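Local atomic coordinates of metal-dependent hydrolase (Lactobacillus plantarum, PDB entry 2F6K), a protein that probably acts as a metal-dependent amidohydrolase-family decarboxylase, of the kind that removes carbon dioxide from aminocarboxymuconate semialdehyde. Residues Lys3-Thr8 with Ser50-Ser55; His7-Pro12 with Ile267-Leu272; Glu259-Gly264 with Gln294-Asp299. One frame throughout, in Å; residues are numbered along the deposited sequence.

Interaction 1. Residues Lys3-Thr8 with Ser50-Ser55. With MN (manganese (II) ion), chain C.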
loop_
_atom_site.group_PDB
_atom_site.type_symbol
_atom_site.label_atom_id
_atom_site.label_comp_id
_atom_site.label_asym_id
_atom_site.label_seq_id
_atom_site.Cartn_x
_atom_site.Cartn_y
_atom_site.Cartn_z
ATOM N N LYS A 3 -10.459 -41.884 -5.284
ATOM C CA LYS A 3 -9.670 -40.804 -4.709
ATOM C C LYS A 3 -10.440 -40.057 -3.628
ATOM O O LYS A 3 -11.674 -40.109 -3.566
ATOM C CB LYS A 3 -9.291 -39.807 -5.800
ATOM C CG LYS A 3 -8.950 -40.448 -7.119
ATOM C CD LYS A 3 -8.863 -39.418 -8.240
ATOM C CE LYS A 3 -8.649 -40.092 -9.587
ATOM N NZ LYS A 3 -8.929 -39.159 -10.689
ATOM N N ILE A 4 -9.691 -39.362 -2.776
ATOM C CA ILE A 4 -10.263 -38.526 -1.726
ATOM C C ILE A 4 -9.786 -37.114 -2.082
ATOM O O ILE A 4 -8.587 -36.881 -2.229
ATOM C CB ILE A 4 -9.751 -38.916 -0.319
ATOM C CG1 ILE A 4 -10.296 -40.293 0.070
ATOM C CG2 ILE A 4 -10.200 -37.872 0.697
ATOM C CD1 ILE A 4 -9.709 -40.854 1.346
ATOM N N ASP A 5 -10.728 -36.188 -2.235
ATOM C CA ASP A 5 -10.422 -34.804 -2.614
ATOM C C ASP A 5 -10.296 -33.875 -1.404
ATOM O O ASP A 5 -11.282 -33.612 -0.726
ATOM C CB ASP A 5 -11.536 -34.291 -3.530
ATOM C CG ASP A 5 -11.119 -33.087 -4.346
ATOM O OD1 ASP A 5 -10.177 -32.368 -3.924
ATOM O OD2 ASP A 5 -11.748 -32.865 -5.408
ATOM N N PHE A 6 -9.102 -33.356 -1.138
ATOM C CA PHE A 6 -8.938 -32.480 0.019
ATOM C C PHE A 6 -8.937 -30.986 -0.283
ATOM O O PHE A 6 -8.657 -30.165 0.597
ATOM C CB PHE A 6 -7.660 -32.832 0.779
ATOM C CG PHE A 6 -7.906 -33.281 2.186
ATOM C CD1 PHE A 6 -7.735 -34.616 2.544
ATOM C CD2 PHE A 6 -8.328 -32.376 3.155
ATOM C CE1 PHE A 6 -7.980 -35.045 3.850
ATOM C CE2 PHE A 6 -8.579 -32.794 4.467
ATOM C CZ PHE A 6 -8.403 -34.132 4.814
ATOM N N HIS A 7 -9.237 -30.631 -1.527
ATOM C CA HIS A 7 -9.285 -29.231 -1.930
ATOM C C HIS A 7 -10.368 -29.104 -2.984
ATOM O O HIS A 7 -10.107 -29.178 -4.180
ATOM C CB HIS A 7 -7.932 -28.774 -2.486
ATOM C CG HIS A 7 -7.845 -27.298 -2.748
ATOM N ND1 HIS A 7 -6.693 -26.574 -2.532
ATOM C CD2 HIS A 7 -8.751 -26.420 -3.244
ATOM C CE1 HIS A 7 -6.891 -25.316 -2.882
ATOM N NE2 HIS A 7 -8.132 -25.196 -3.319
ATOM N N THR A 8 -11.595 -28.930 -2.518
ATOM C CA THR A 8 -12.745 -28.801 -3.393
ATOM C C THR A 8 -13.683 -27.821 -2.677
ATOM O O THR A 8 -13.726 -27.793 -1.441
ATOM C CB THR A 8 -13.379 -30.200 -3.636
ATOM O OG1 THR A 8 -14.607 -30.053 -4.350
ATOM C CG2 THR A 8 -13.608 -30.932 -2.318
ATOM N N SER A 50 -14.316 -40.890 -4.397
ATOM C CA SER A 50 -15.298 -41.458 -3.482
ATOM C C SER A 50 -15.605 -40.540 -2.319
ATOM O O SER A 50 -16.628 -40.693 -1.664
ATOM C CB SER A 50 -14.813 -42.804 -2.932
ATOM O OG SER A 50 -13.637 -42.641 -2.152
ATOM N N TYR A 51 -14.730 -39.576 -2.060
ATOM C CA TYR A 51 -14.963 -38.684 -0.932
ATOM C C TYR A 51 -14.315 -37.318 -1.123
ATOM O O TYR A 51 -13.147 -37.225 -1.519
ATOM C CB TYR A 51 -14.423 -39.340 0.344
ATOM C CG TYR A 51 -14.919 -38.718 1.628
ATOM C CD1 TYR A 51 -16.240 -38.891 2.036
ATOM C CD2 TYR A 51 -14.062 -37.981 2.450
ATOM C CE1 TYR A 51 -16.700 -38.355 3.230
ATOM C CE2 TYR A 51 -14.511 -37.436 3.653
ATOM C CZ TYR A 51 -15.832 -37.630 4.036
ATOM O OH TYR A 51 -16.294 -37.109 5.224
ATOM N N SER A 52 -15.073 -36.266 -0.825
ATOM C CA SER A 52 -14.582 -34.894 -0.947
ATOM C C SER A 52 -14.705 -34.137 0.377
ATOM O O SER A 52 -15.761 -34.173 1.023
ATOM C CB SER A 52 -15.385 -34.121 -2.008
ATOM O OG SER A 52 -15.251 -34.666 -3.309
ATOM N N ILE A 53 -13.639 -33.454 0.789
ATOM C CA ILE A 53 -13.714 -32.666 2.009
ATOM C C ILE A 53 -13.951 -31.223 1.583
ATOM O O ILE A 53 -13.014 -30.513 1.239
ATOM C CB ILE A 53 -12.425 -32.729 2.850
ATOM C CG1 ILE A 53 -12.215 -34.145 3.390
ATOM C CG2 ILE A 53 -12.530 -31.750 4.029
ATOM C CD1 ILE A 53 -11.829 -35.153 2.350
ATOM N N LEU A 54 -15.208 -30.796 1.609
ATOM C CA LEU A 54 -15.569 -29.447 1.197
ATOM C C LEU A 54 -15.055 -28.328 2.103
ATOM O O LEU A 54 -14.916 -28.495 3.320
ATOM C CB LEU A 54 -17.088 -29.347 1.075
ATOM C CG LEU A 54 -17.725 -30.267 0.030
ATOM C CD1 LEU A 54 -19.222 -30.295 0.236
ATOM C CD2 LEU A 54 -17.383 -29.790 -1.386
ATOM N N SER A 55 -14.765 -27.183 1.492
ATOM C CA SER A 55 -14.293 -26.017 2.222
ATOM C C SER A 55 -14.690 -24.757 1.466
ATOM O O SER A 55 -14.880 -24.781 0.247
ATOM C CB SER A 55 -12.771 -26.045 2.378
ATOM O OG SER A 55 -12.135 -25.744 1.153
HETATM MN MN MN C . -9.098 -23.360 -3.811
HETATM O O HOH W 1 -14.742 -32.582 -5.303
HETATM O O HOH W 2 -7.537 -22.523 -4.912
HETATM O O HOH W 3 -10.421 -21.722 -4.750
#
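Ile4 and Asp5 lie beside Tyr51 and Ser52 in two parallel strands whose axes, taken over 3-5 and 50-55, pass 4.6 Å apart. Backbone bonds set the register. Asp5 N gives to Tyr51 O at 2.7 Å, and Asp5 O takes Ile53 N at 2.8 Å in an almost straight bond. Lys3 O accepts Ser50 N at 2.9 Å and, weakly, Tyr51 N. Past the corner at Phe6 and His7, a long, bent bond from Ser55 N to Thr8 O, 3.2 Å, adds little to that register.

Ile53 carries the apolar contacts with Phe6 and Ile4. Its CG1, anti to the carbonyl carbon (chi1 -66°), sits over one face of the Phe6 ring, 4.1 Å from the centroid and 13° off the normal, a CH-pi contact. Its CD1 meets Ile4 CG2 at 3.6 Å. Thr8 CG2 packs against Ser52 CB and Leu54 CD2.

One water gathers three side chains: it donates to Asp5 OD2 and bonds Thr8 OG1 and Ser52 OG. OD2 has a second partner in Ser265. Asp5 OD1 accepts His7 N on its anti side, 30° out of the carboxylate plane, an Asx turn that braces the corner. Beyond it, His7 NE2 binds manganese at 2.1 Å, while ND1 is held by Asp239. These are the first two strands of a TIM barrel, with the first metal-binding histidine at the C-terminal end of strand 3-9, as in the amidohydrolase family.

Interaction 2. Residues His7-Pro12 with Ile267-Leu272. With MN (manganese (II) ion), chain C.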
loop_
_atom_site.group_PDB
_atom_site.type_symbol
_atom_site.label_atom_id
_atom_site.label_comp_id
_atom_site.label_asym_id
_atom_site.label_seq_id
_atom_site.Cartn_x
_atom_site.Cartn_y
_atom_site.Cartn_z
ATOM N N HIS A 7 -9.237 -30.631 -1.527
ATOM C CA HIS A 7 -9.285 -29.231 -1.930
ATOM C C HIS A 7 -10.368 -29.104 -2.984
ATOM O O HIS A 7 -10.107 -29.178 -4.180
ATOM C CB HIS A 7 -7.932 -28.774 -2.486
ATOM C CG HIS A 7 -7.845 -27.298 -2.748
ATOM N ND1 HIS A 7 -6.693 -26.574 -2.532
ATOM C CD2 HIS A 7 -8.751 -26.420 -3.244
ATOM C CE1 HIS A 7 -6.891 -25.316 -2.882
ATOM N NE2 HIS A 7 -8.132 -25.196 -3.319
ATOM N N THR A 8 -11.595 -28.930 -2.518
ATOM C CA THR A 8 -12.745 -28.801 -3.393
ATOM C C THR A 8 -13.683 -27.821 -2.677
ATOM O O THR A 8 -13.726 -27.793 -1.441
ATOM C CB THR A 8 -13.379 -30.200 -3.636
ATOM O OG1 THR A 8 -14.607 -30.053 -4.350
ATOM C CG2 THR A 8 -13.608 -30.932 -2.318
ATOM N N HIS A 9 -14.423 -27.012 -3.433
ATOM C CA HIS A 9 -15.265 -25.995 -2.798
ATOM C C HIS A 9 -16.778 -25.989 -3.039
ATOM O O HIS A 9 -17.297 -26.637 -3.954
ATOM C CB HIS A 9 -14.735 -24.607 -3.165
ATOM C CG HIS A 9 -13.272 -24.414 -2.905
ATOM N ND1 HIS A 9 -12.725 -24.463 -1.642
ATOM C CD2 HIS A 9 -12.246 -24.143 -3.748
ATOM C CE1 HIS A 9 -11.426 -24.230 -1.717
ATOM N NE2 HIS A 9 -11.108 -24.032 -2.984
ATOM N N TYR A 10 -17.470 -25.223 -2.197
ATOM C CA TYR A 10 -18.916 -25.055 -2.290
ATOM C C TYR A 10 -19.216 -23.575 -2.063
ATOM O O TYR A 10 -18.406 -22.863 -1.476
ATOM C CB TYR A 10 -19.642 -25.914 -1.242
ATOM C CG TYR A 10 -19.380 -25.545 0.208
ATOM C CD1 TYR A 10 -20.411 -25.089 1.028
ATOM C CD2 TYR A 10 -18.110 -25.669 0.761
ATOM C CE1 TYR A 10 -20.185 -24.764 2.367
ATOM C CE2 TYR A 10 -17.876 -25.345 2.101
ATOM C CZ TYR A 10 -18.917 -24.895 2.894
ATOM O OH TYR A 10 -18.687 -24.585 4.213
ATOM N N LEU A 11 -20.364 -23.105 -2.544
ATOM C CA LEU A 11 -20.723 -21.699 -2.377
ATOM C C LEU A 11 -22.138 -21.492 -1.849
ATOM O O LEU A 11 -23.104 -21.608 -2.598
ATOM C CB LEU A 11 -20.570 -20.939 -3.704
ATOM C CG LEU A 11 -19.151 -20.689 -4.238
ATOM C CD1 LEU A 11 -18.567 -21.966 -4.821
ATOM C CD2 LEU A 11 -19.190 -19.619 -5.306
ATOM N N PRO A 12 -22.277 -21.201 -0.541
ATOM C CA PRO A 12 -23.592 -20.970 0.070
ATOM C C PRO A 12 -24.257 -19.786 -0.642
ATOM O O PRO A 12 -23.575 -18.867 -1.108
ATOM C CB PRO A 12 -23.244 -20.635 1.521
ATOM C CG PRO A 12 -22.013 -21.445 1.768
ATOM C CD PRO A 12 -21.219 -21.209 0.487
ATOM N N ILE A 267 -12.152 -27.687 -7.667
ATOM C CA ILE A 267 -13.374 -27.353 -8.392
ATOM C C ILE A 267 -14.239 -26.596 -7.386
ATOM O O ILE A 267 -14.108 -26.803 -6.181
ATOM C CB ILE A 267 -14.157 -28.608 -8.841
ATOM C CG1 ILE A 267 -14.553 -29.437 -7.614
ATOM C CG2 ILE A 267 -13.332 -29.429 -9.811
ATOM C CD1 ILE A 267 -15.568 -30.533 -7.902
ATOM N N PRO A 268 -15.154 -25.733 -7.864
ATOM C CA PRO A 268 -15.392 -25.455 -9.279
ATOM C C PRO A 268 -14.656 -24.217 -9.786
ATOM O O PRO A 268 -14.904 -23.756 -10.901
ATOM C CB PRO A 268 -16.904 -25.295 -9.329
ATOM C CG PRO A 268 -17.168 -24.544 -8.071
ATOM C CD PRO A 268 -16.276 -25.236 -7.046
ATOM N N TYR A 269 -13.747 -23.679 -8.978
ATOM C CA TYR A 269 -13.006 -22.495 -9.390
ATOM C C TYR A 269 -12.130 -22.831 -10.581
ATOM O O TYR A 269 -11.977 -22.019 -11.493
ATOM C CB TYR A 269 -12.207 -21.938 -8.217
ATOM C CG TYR A 269 -13.125 -21.321 -7.188
ATOM C CD1 TYR A 269 -13.369 -19.944 -7.173
ATOM C CD2 TYR A 269 -13.815 -22.127 -6.270
ATOM C CE1 TYR A 269 -14.283 -19.385 -6.268
ATOM C CE2 TYR A 269 -14.722 -21.582 -5.368
ATOM C CZ TYR A 269 -14.953 -20.215 -5.373
ATOM O OH TYR A 269 -15.861 -19.696 -4.488
ATOM N N THR A 270 -11.549 -24.024 -10.569
ATOM C CA THR A 270 -10.773 -24.480 -11.710
ATOM C C THR A 270 -11.871 -25.182 -12.518
ATOM O O THR A 270 -12.597 -26.019 -11.974
ATOM C CB THR A 270 -9.707 -25.524 -11.321
ATOM O OG1 THR A 270 -8.695 -24.908 -10.514
ATOM C CG2 THR A 270 -9.069 -26.129 -12.579
ATOM N N PRO A 271 -12.030 -24.827 -13.807
ATOM C CA PRO A 271 -13.061 -25.452 -14.647
ATOM C C PRO A 271 -13.030 -26.968 -14.499
ATOM O O PRO A 271 -11.957 -27.573 -14.459
ATOM C CB PRO A 271 -12.674 -25.012 -16.056
ATOM C CG PRO A 271 -12.062 -23.678 -15.838
ATOM C CD PRO A 271 -11.210 -23.889 -14.593
ATOM N N LEU A 272 -14.200 -27.586 -14.428
ATOM C CA LEU A 272 -14.259 -29.028 -14.281
ATOM C C LEU A 272 -13.421 -29.815 -15.298
ATOM O O LEU A 272 -12.765 -30.793 -14.933
ATOM C CB LEU A 272 -15.713 -29.491 -14.312
ATOM C CG LEU A 272 -16.392 -29.564 -12.934
ATOM C CD1 LEU A 272 -16.386 -28.188 -12.264
ATOM C CD2 LEU A 272 -17.821 -30.103 -13.095
HETATM MN MN MN C . -9.098 -23.360 -3.811
HETATM O O HOH W 4 -16.220 -21.421 -2.069
HETATM O O HOH W 2 -7.537 -22.523 -4.912
HETATM O O HOH W 3 -10.421 -21.722 -4.750
#
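His9 leans on Tyr269 and Ile267, and its side chain can be followed outward to the metal. CB meets Tyr269 CE2 at 3.7 Å, with Ile267 O also close by. CG, beside the backbone N and anti to the carbonyl carbon (chi1 -52°), lies about equally near Tyr269 CE2 and CD2. CD2 comes closest, 3.6 Å from Tyr269 CD2; the ring planes stand at 86° to each other, the two side chains crossing at about a right angle. On the other branch ND1 bonds Ser55 O, which helps fix the rotation of the ring. At the tip NE2 binds manganese at 2.3 Å, in a shell that also holds two waters.

The backbone is tied in as well. His9 N gives to Ile267 O at 2.8 Å, and Pro268, which follows a cis peptide bond, sets its CD 3.5 Å from His9 O. Thr8 and Ile267 lie side by side, OG1 of the threonine 3.3 Å from CG1 of the isoleucine. Farther out Leu11 and Tyr269 meet tip to tip, Leu11 CD2 being 3.4 Å from Tyr269 OH. A water joins that hydroxyl to Tyr10 O. The His-X-His pair His7 and His9 at the C-terminal end of the first barrel strand, with His9 packed against the loop that follows Asp266, is characteristic of the amidohydrolase metal site, which His154 and Asp266 complete.

Interaction 3. Residues Glu259-Gly264 with Gln294-Asp299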
loop_
_atom_site.group_PDB
_atom_site.type_symbol
_atom_site.label_atom_id
_atom_site.label_comp_id
_atom_site.label_asym_id
_atom_site.label_seq_id
_atom_site.Cartn_x
_atom_site.Cartn_y
_atom_site.Cartn_z
ATOM N N GLU A 259 3.978 -39.534 2.904
ATOM C CA GLU A 259 2.641 -39.774 3.438
ATOM C C GLU A 259 1.841 -38.491 3.689
ATOM O O GLU A 259 0.656 -38.551 4.036
ATOM C CB GLU A 259 2.734 -40.565 4.748
ATOM C CG GLU A 259 3.703 -41.755 4.749
ATOM C CD GLU A 259 5.169 -41.337 4.593
ATOM O OE1 GLU A 259 5.527 -40.210 5.015
ATOM O OE2 GLU A 259 5.964 -42.150 4.062
ATOM N N HIS A 260 2.473 -37.332 3.511
ATOM C CA HIS A 260 1.783 -36.065 3.754
ATOM C C HIS A 260 1.325 -35.325 2.499
ATOM O O HIS A 260 1.024 -34.130 2.557
ATOM C CB HIS A 260 2.662 -35.132 4.601
ATOM C CG HIS A 260 2.810 -35.566 6.027
ATOM N ND1 HIS A 260 3.461 -34.801 6.975
ATOM C CD2 HIS A 260 2.392 -36.683 6.670
ATOM C CE1 HIS A 260 3.436 -35.429 8.138
ATOM N NE2 HIS A 260 2.794 -36.573 7.979
ATOM N N LEU A 261 1.264 -36.028 1.374
ATOM C CA LEU A 261 0.832 -35.418 0.122
ATOM C C LEU A 261 -0.615 -35.798 -0.153
ATOM O O LEU A 261 -0.952 -36.976 -0.233
ATOM C CB LEU A 261 1.741 -35.874 -1.019
ATOM C CG LEU A 261 3.213 -35.492 -0.825
ATOM C CD1 LEU A 261 4.054 -36.192 -1.879
ATOM C CD2 LEU A 261 3.377 -33.976 -0.896
ATOM N N LEU A 262 -1.473 -34.795 -0.299
ATOM C CA LEU A 262 -2.890 -35.039 -0.519
ATOM C C LEU A 262 -3.392 -34.533 -1.862
ATOM O O LEU A 262 -2.997 -33.467 -2.320
ATOM C CB LEU A 262 -3.687 -34.370 0.594
ATOM C CG LEU A 262 -3.268 -34.741 2.018
ATOM C CD1 LEU A 262 -3.910 -33.771 3.001
ATOM C CD2 LEU A 262 -3.689 -36.174 2.317
ATOM N N TYR A 263 -4.275 -35.301 -2.487
ATOM C CA TYR A 263 -4.848 -34.915 -3.765
ATOM C C TYR A 263 -5.841 -33.774 -3.572
ATOM O O TYR A 263 -6.483 -33.679 -2.524
ATOM C CB TYR A 263 -5.590 -36.091 -4.398
ATOM C CG TYR A 263 -6.413 -35.682 -5.596
ATOM C CD1 TYR A 263 -5.801 -35.200 -6.753
ATOM C CD2 TYR A 263 -7.798 -35.750 -5.567
ATOM C CE1 TYR A 263 -6.558 -34.794 -7.852
ATOM C CE2 TYR A 263 -8.558 -35.351 -6.657
ATOM C CZ TYR A 263 -7.934 -34.877 -7.793
ATOM O OH TYR A 263 -8.685 -34.502 -8.878
ATOM N N GLY A 264 -5.971 -32.931 -4.597
ATOM C CA GLY A 264 -6.906 -31.815 -4.570
ATOM C C GLY A 264 -7.310 -31.465 -5.999
ATOM O O GLY A 264 -6.472 -31.499 -6.903
ATOM N N GLN A 294 -0.931 -43.787 -5.602
ATOM C CA GLN A 294 -1.912 -44.375 -4.701
ATOM C C GLN A 294 -1.963 -43.604 -3.378
ATOM O O GLN A 294 -3.039 -43.401 -2.815
ATOM C CB GLN A 294 -1.527 -45.831 -4.432
ATOM C CG GLN A 294 -2.588 -46.648 -3.715
ATOM C CD GLN A 294 -3.911 -46.711 -4.476
ATOM O OE1 GLN A 294 -4.018 -46.254 -5.614
ATOM N NE2 GLN A 294 -4.927 -47.282 -3.842
ATOM N N ALA A 295 -0.797 -43.182 -2.892
ATOM C CA ALA A 295 -0.701 -42.446 -1.628
ATOM C C ALA A 295 -1.341 -41.069 -1.738
ATOM O O ALA A 295 -2.136 -40.667 -0.885
ATOM C CB ALA A 295 0.761 -42.297 -1.218
ATOM N N ILE A 296 -0.983 -40.363 -2.802
ATOM C CA ILE A 296 -1.486 -39.026 -3.059
ATOM C C ILE A 296 -2.989 -39.001 -3.296
ATOM O O ILE A 296 -3.687 -38.129 -2.790
ATOM C CB ILE A 296 -0.771 -38.411 -4.277
ATOM C CG1 ILE A 296 0.704 -38.187 -3.942
ATOM C CG2 ILE A 296 -1.441 -37.101 -4.675
ATOM C CD1 ILE A 296 1.502 -37.607 -5.076
ATOM N N PHE A 297 -3.484 -39.971 -4.051
ATOM C CA PHE A 297 -4.905 -40.047 -4.362
ATOM C C PHE A 297 -5.808 -40.567 -3.249
ATOM O O PHE A 297 -6.971 -40.163 -3.155
ATOM C CB PHE A 297 -5.120 -40.938 -5.588
ATOM C CG PHE A 297 -4.925 -40.236 -6.894
ATOM C CD1 PHE A 297 -4.196 -40.844 -7.917
ATOM C CD2 PHE A 297 -5.493 -38.986 -7.120
ATOM C CE1 PHE A 297 -4.031 -40.219 -9.145
ATOM C CE2 PHE A 297 -5.336 -38.344 -8.346
ATOM C CZ PHE A 297 -4.601 -38.963 -9.362
ATOM N N TYR A 298 -5.294 -41.461 -2.409
ATOM C CA TYR A 298 -6.146 -42.047 -1.380
ATOM C C TYR A 298 -5.519 -42.346 -0.011
ATOM O O TYR A 298 -5.953 -41.809 1.008
ATOM C CB TYR A 298 -6.768 -43.335 -1.950
ATOM C CG TYR A 298 -7.837 -43.953 -1.089
ATOM C CD1 TYR A 298 -9.148 -43.508 -1.158
ATOM C CD2 TYR A 298 -7.532 -44.969 -0.180
ATOM C CE1 TYR A 298 -10.133 -44.056 -0.344
ATOM C CE2 TYR A 298 -8.510 -45.521 0.637
ATOM C CZ TYR A 298 -9.805 -45.061 0.551
ATOM O OH TYR A 298 -10.783 -45.593 1.360
ATOM N N ASP A 299 -4.506 -43.202 0.014
ATOM C CA ASP A 299 -3.882 -43.591 1.277
ATOM C C ASP A 299 -3.568 -42.467 2.269
ATOM O O ASP A 299 -3.975 -42.535 3.427
ATOM C CB ASP A 299 -2.622 -44.424 1.014
ATOM C CG ASP A 299 -2.918 -45.709 0.232
ATOM O OD1 ASP A 299 -4.068 -46.202 0.284
ATOM O OD2 ASP A 299 -1.996 -46.236 -0.427
#
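Tyr263, just past the last barrel strand 261-262, packs on Phe297 of the last helix, 290-306, in the TIM barrel. The aromatic contact is edge-to-face. Phe297 turns the edge carrying CD2 and CE2 toward one face of the Tyr263 ring, CE2 lying 3.6 Å from Tyr263 CD1 and offset toward the rim. The planes stand at 60° and the centroids are 5.2 Å apart. Tyr263 CG is anti to the backbone N (chi1 170°), which starts the ring off in that direction, and Leu282 of helix 272-284 packs on both side chains. An alanine here would probably leave the edge of Phe297 without the ring face it packs on, free to shift.

Aliphatic packing lies next to this pair. Leu261 CB meets Ile296 CG1 at 3.9 Å, and Ile296 CG2 comes up to Tyr263 CB more loosely, at 4.3 Å.

The polar links across the contact are slight. Tyr263 N reaches Ile296 O at 2.9 Å, but the N-H...O angle of 120° makes the bond weak. Leu261 O receives a nearly straight CA-H...O contact from Ile296 CA at 3.5 Å, and a conventional bond from Asn300. The helix itself widens here into a pi-type turn: Gln294 O accepts both Tyr298 N, at 3.0 Å, and Asp299 N, at 3.2 Å, from opposite faces of its carbonyl plane.

Strand 3-9 connects all three contacts. Interactions 1 and 2 share His7 and Thr8, have centres about 10 Å apart, and both reach the manganese; a probable hydrogen bond of 2.9 Å from His9 ND1 to Ser55 O links them and probably helps hold a metal ligand. Interaction 3 meets strand 3-9 twice. Phe6 N lies 3.0 Å from Tyr263 O, a probable hydrogen bond consistent with the usual joint between last and first strands of a TIM barrel; another, Ile4 N to Phe297 O at 2.9 Å, ties helix 290-306 to the strand. It stands off from the site, the Tyr263 side chain being about 12 Å from the metal. Interactions 2 and 3 barely touch, through His7 CB and Gly264 CA at 3.8 Å.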